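Local structure of DMATS type aromatic prenyltransferase (Streptomyces coelicolor, 6ZS0) at residues E200-T213 / G247-T261. The protein probably transfers the dimethylallyl group of a prenyl diphosphate to C5 of the indole ring of tryptophan. Residues are numbered along the deposited sequence; the frame is centred on the assembly and turned at random.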
# COMPACT_ATOMS: atom_id res chain seq x y z
N GLU A 200 -1.08 -5.51 -22.02
CA GLU A 200 -2.47 -5.26 -21.55
C GLU A 200 -2.42 -4.63 -20.16
O GLU A 200 -2.03 -5.28 -19.19
CB GLU A 200 -3.30 -6.54 -21.52
CG GLU A 200 -4.79 -6.29 -21.37
CD GLU A 200 -5.36 -5.24 -22.31
OE1 GLU A 200 -6.20 -4.42 -21.86
OE2 GLU A 200 -4.95 -5.22 -23.50
N PRO A 201 -2.83 -3.36 -20.00
CA PRO A 201 -2.78 -2.70 -18.69
C PRO A 201 -3.65 -3.38 -17.62
O PRO A 201 -4.73 -3.84 -17.93
CB PRO A 201 -3.29 -1.27 -18.98
CG PRO A 201 -4.08 -1.39 -20.27
CD PRO A 201 -3.36 -2.47 -21.05
N ARG A 202 -3.15 -3.42 -16.39
CA ARG A 202 -3.94 -3.75 -15.18
C ARG A 202 -4.07 -2.46 -14.36
O ARG A 202 -3.11 -2.08 -13.71
CB ARG A 202 -3.25 -4.92 -14.50
CG ARG A 202 -2.89 -6.01 -15.50
CD ARG A 202 -2.51 -7.34 -14.88
NE ARG A 202 -2.30 -8.34 -15.92
CZ ARG A 202 -1.70 -9.51 -15.74
NH1 ARG A 202 -1.24 -9.85 -14.54
NH2 ARG A 202 -1.55 -10.34 -16.76
N ALA A 203 -5.22 -1.77 -14.48
CA ALA A 203 -5.43 -0.39 -13.96
C ALA A 203 -6.26 -0.46 -12.68
O ALA A 203 -7.30 -1.13 -12.67
CB ALA A 203 -6.12 0.48 -14.97
N LYS A 204 -5.80 0.23 -11.65
CA LYS A 204 -6.44 0.23 -10.31
C LYS A 204 -6.80 1.67 -9.97
O LYS A 204 -5.91 2.53 -10.03
CB LYS A 204 -5.48 -0.38 -9.29
CG LYS A 204 -5.10 -1.83 -9.56
CD LYS A 204 -3.99 -2.34 -8.64
CE LYS A 204 -4.17 -3.81 -8.28
NZ LYS A 204 -5.21 -4.01 -7.25
N VAL A 205 -8.07 1.93 -9.67
CA VAL A 205 -8.54 3.28 -9.26
C VAL A 205 -8.89 3.21 -7.78
O VAL A 205 -9.64 2.32 -7.39
CB VAL A 205 -9.74 3.78 -10.07
CG1 VAL A 205 -10.11 5.21 -9.70
CG2 VAL A 205 -9.48 3.69 -11.57
N TYR A 206 -8.32 4.10 -6.99
CA TYR A 206 -8.60 4.20 -5.54
C TYR A 206 -9.57 5.34 -5.30
O TYR A 206 -9.41 6.42 -5.90
CB TYR A 206 -7.32 4.39 -4.74
CG TYR A 206 -6.44 3.18 -4.67
CD1 TYR A 206 -5.74 2.75 -5.78
CD2 TYR A 206 -6.31 2.47 -3.49
CE1 TYR A 206 -4.93 1.63 -5.71
CE2 TYR A 206 -5.47 1.38 -3.40
CZ TYR A 206 -4.79 0.95 -4.51
OH TYR A 206 -3.98 -0.16 -4.48
N LEU A 207 -10.55 5.11 -4.42
CA LEU A 207 -11.51 6.12 -3.96
C LEU A 207 -11.32 6.33 -2.47
O LEU A 207 -11.13 5.33 -1.76
CB LEU A 207 -12.94 5.65 -4.24
CG LEU A 207 -13.49 5.90 -5.64
CD1 LEU A 207 -12.63 5.33 -6.71
CD2 LEU A 207 -14.89 5.32 -5.76
N ARG A 208 -11.44 7.57 -2.03
CA ARG A 208 -11.52 7.95 -0.60
C ARG A 208 -13.00 7.88 -0.17
O ARG A 208 -13.86 8.32 -0.97
CB ARG A 208 -10.98 9.36 -0.43
CG ARG A 208 -10.56 9.72 0.99
CD ARG A 208 -9.95 11.12 1.06
NE ARG A 208 -9.54 11.62 -0.25
CZ ARG A 208 -8.29 11.69 -0.72
NH1 ARG A 208 -8.10 12.13 -1.95
NH2 ARG A 208 -7.24 11.33 0.01
N HIS A 209 -13.27 7.39 1.03
CA HIS A 209 -14.66 7.32 1.55
C HIS A 209 -14.68 7.92 2.94
O HIS A 209 -14.20 7.29 3.87
CB HIS A 209 -15.18 5.88 1.54
CG HIS A 209 -15.21 5.26 0.19
ND1 HIS A 209 -16.12 5.63 -0.79
CD2 HIS A 209 -14.40 4.33 -0.38
CE1 HIS A 209 -15.87 4.95 -1.88
NE2 HIS A 209 -14.81 4.16 -1.66
N ASP A 210 -15.16 9.13 3.07
CA ASP A 210 -15.29 9.81 4.37
C ASP A 210 -16.53 9.27 5.10
O ASP A 210 -17.59 9.11 4.45
CB ASP A 210 -15.39 11.31 4.17
CG ASP A 210 -14.21 11.95 3.45
OD1 ASP A 210 -13.18 11.29 3.31
OD2 ASP A 210 -14.35 13.13 3.04
N ASN A 211 -16.38 9.01 6.40
CA ASN A 211 -17.46 8.61 7.33
C ASN A 211 -18.16 7.39 6.74
O ASN A 211 -19.42 7.34 6.68
CB ASN A 211 -18.43 9.76 7.60
CG ASN A 211 -17.72 10.99 8.11
OD1 ASN A 211 -16.91 10.91 9.03
ND2 ASN A 211 -17.99 12.13 7.50
N LEU A 212 -17.39 6.44 6.25
CA LEU A 212 -17.98 5.22 5.65
C LEU A 212 -18.77 4.43 6.70
O LEU A 212 -18.32 4.30 7.85
CB LEU A 212 -16.87 4.34 5.06
CG LEU A 212 -17.31 3.12 4.25
CD1 LEU A 212 -18.08 3.48 2.98
CD2 LEU A 212 -16.09 2.31 3.89
N THR A 213 -19.92 3.90 6.28
CA THR A 213 -20.74 2.99 7.09
C THR A 213 -20.70 1.58 6.51
O THR A 213 -20.31 1.40 5.34
CB THR A 213 -22.22 3.43 7.11
OG1 THR A 213 -22.68 3.38 5.76
CG2 THR A 213 -22.37 4.80 7.70
N GLY A 247 -22.32 6.46 13.00
CA GLY A 247 -22.59 7.52 12.00
C GLY A 247 -21.59 7.48 10.87
O GLY A 247 -21.60 8.39 10.01
N GLY A 248 -20.72 6.48 10.89
CA GLY A 248 -19.64 6.35 9.91
C GLY A 248 -18.31 6.36 10.61
O GLY A 248 -18.18 6.99 11.68
N LEU A 249 -17.34 5.68 10.04
CA LEU A 249 -15.96 5.67 10.58
C LEU A 249 -15.54 7.11 10.82
O LEU A 249 -15.74 7.95 9.93
CB LEU A 249 -15.05 4.98 9.57
CG LEU A 249 -15.33 3.51 9.35
CD1 LEU A 249 -14.30 2.91 8.42
CD2 LEU A 249 -15.38 2.74 10.67
N ASP A 250 -14.97 7.40 11.98
CA ASP A 250 -14.72 8.79 12.39
C ASP A 250 -13.23 9.12 12.49
O ASP A 250 -12.95 10.21 12.90
CB ASP A 250 -15.42 9.08 13.70
CG ASP A 250 -15.10 8.11 14.82
OD1 ASP A 250 -15.71 8.29 15.90
OD2 ASP A 250 -14.23 7.26 14.65
N GLY A 251 -12.35 8.25 12.01
CA GLY A 251 -10.92 8.56 11.90
C GLY A 251 -10.57 8.97 10.47
O GLY A 251 -11.39 9.62 9.79
N ARG A 252 -9.36 8.69 10.03
CA ARG A 252 -8.99 9.05 8.65
C ARG A 252 -9.85 8.22 7.71
O ARG A 252 -10.40 7.19 8.09
CB ARG A 252 -7.50 8.80 8.43
CG ARG A 252 -7.17 7.36 8.10
CD ARG A 252 -5.66 7.14 8.04
NE ARG A 252 -5.11 7.26 9.37
CZ ARG A 252 -3.81 7.34 9.66
NH1 ARG A 252 -3.42 7.42 10.93
NH2 ARG A 252 -2.92 7.33 8.68
N PRO A 253 -10.01 8.67 6.45
CA PRO A 253 -10.93 8.03 5.53
C PRO A 253 -10.53 6.58 5.18
O PRO A 253 -9.36 6.21 5.14
CB PRO A 253 -10.84 8.94 4.28
CG PRO A 253 -10.28 10.24 4.76
CD PRO A 253 -9.35 9.84 5.89
N ALA A 254 -11.53 5.74 4.99
CA ALA A 254 -11.40 4.42 4.38
C ALA A 254 -11.12 4.64 2.89
O ALA A 254 -11.38 5.74 2.38
CB ALA A 254 -12.60 3.54 4.61
N GLN A 255 -10.64 3.61 2.23
CA GLN A 255 -10.38 3.66 0.77
C GLN A 255 -10.94 2.41 0.15
O GLN A 255 -11.01 1.34 0.83
CB GLN A 255 -8.89 3.83 0.45
CG GLN A 255 -8.34 5.16 0.93
CD GLN A 255 -6.91 5.36 0.50
OE1 GLN A 255 -6.50 4.91 -0.58
NE2 GLN A 255 -6.17 6.10 1.30
N SER A 256 -11.31 2.51 -1.12
CA SER A 256 -11.59 1.31 -1.94
C SER A 256 -10.70 1.36 -3.17
O SER A 256 -10.31 2.47 -3.59
CB SER A 256 -13.06 1.19 -2.30
OG SER A 256 -13.50 2.30 -3.06
N CYS A 257 -10.42 0.22 -3.74
CA CYS A 257 -9.66 0.06 -4.99
C CYS A 257 -10.55 -0.72 -5.98
O CYS A 257 -11.17 -1.71 -5.53
CB CYS A 257 -8.37 -0.70 -4.68
SG CYS A 257 -7.41 -1.17 -6.13
N HIS A 258 -10.59 -0.31 -7.23
CA HIS A 258 -11.40 -0.95 -8.30
C HIS A 258 -10.45 -1.29 -9.43
O HIS A 258 -9.83 -0.34 -9.98
CB HIS A 258 -12.53 -0.00 -8.71
CG HIS A 258 -13.29 0.46 -7.51
ND1 HIS A 258 -14.46 -0.14 -7.12
CD2 HIS A 258 -13.00 1.39 -6.57
CE1 HIS A 258 -14.88 0.42 -6.00
NE2 HIS A 258 -13.98 1.37 -5.63
N SER A 259 -10.36 -2.58 -9.74
CA SER A 259 -9.35 -3.18 -10.64
C SER A 259 -10.02 -3.41 -11.99
O SER A 259 -11.02 -4.15 -12.01
CB SER A 259 -8.79 -4.46 -10.06
OG SER A 259 -7.92 -4.17 -8.96
N PHE A 260 -9.47 -2.78 -13.04
CA PHE A 260 -9.83 -3.01 -14.47
C PHE A 260 -8.70 -3.79 -15.15
O PHE A 260 -7.59 -3.23 -15.31
CB PHE A 260 -10.08 -1.65 -15.13
CG PHE A 260 -11.18 -0.85 -14.49
CD1 PHE A 260 -12.50 -0.98 -14.91
CD2 PHE A 260 -10.90 0.05 -13.46
CE1 PHE A 260 -13.51 -0.24 -14.33
CE2 PHE A 260 -11.92 0.79 -12.88
CZ PHE A 260 -13.22 0.65 -13.31
N THR A 261 -8.97 -5.04 -15.55
CA THR A 261 -7.95 -5.98 -16.08
C THR A 261 -8.36 -6.56 -17.44
O THR A 261 -7.46 -6.77 -18.27
CB THR A 261 -7.68 -7.10 -15.07
OG1 THR A 261 -8.90 -7.81 -14.90
CG2 THR A 261 -7.18 -6.55 -13.75
O HOH W 1 -14.32 6.40 6.43
O HOH W 2 -13.86 8.63 8.01
O HOH W 3 -22.38 8.46 7.15
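Ser-256 OG lies between two imidazoles, 2.7 Å from His-209 NE2 on the facing strand and 2.8 Å from His-258 NE2 two residues along its own, with the donor open in both hydrogen bonds. The hydroxyl meets the His-209 ring at its edge and in its plane; Ser-256 chi1 of 61° sets OG between backbone N and carbonyl carbon, lifting it toward both rings. Each imidazole thus has its NE2 occupied, which probably restrains ring rotation. The Leu-207 and His-258 side chains cross at about a right angle, CD1 touching CD2, and Val-205 CG2 reaches Phe-260 CE2 on the same face, where Val-205 and Ala-203 pack against helix 162-175.

On the other face, Cys-257 lays CB over one side of the Tyr-206 ring in a CH-pi contact, and in one of its two modelled conformers SG also lies over the ring, 4.0 Å from the centroid; Phe-190 meets the same ring edge-to-face.

Paired backbone bonds join residues 203-209 to 254-260, weakening at Ala-254 N to His-209 O (3.3 Å, 127°). Where the strands part, a water adds to the weak bond, donating to His-209 O and accepting from Leu-212 N and Ala-254 N. Leu-249 N then bonds Leu-212 O. The strands run antiparallel at 158°, as neighbours in the closed ten-stranded barrel of the ABBA prenyltransferase fold.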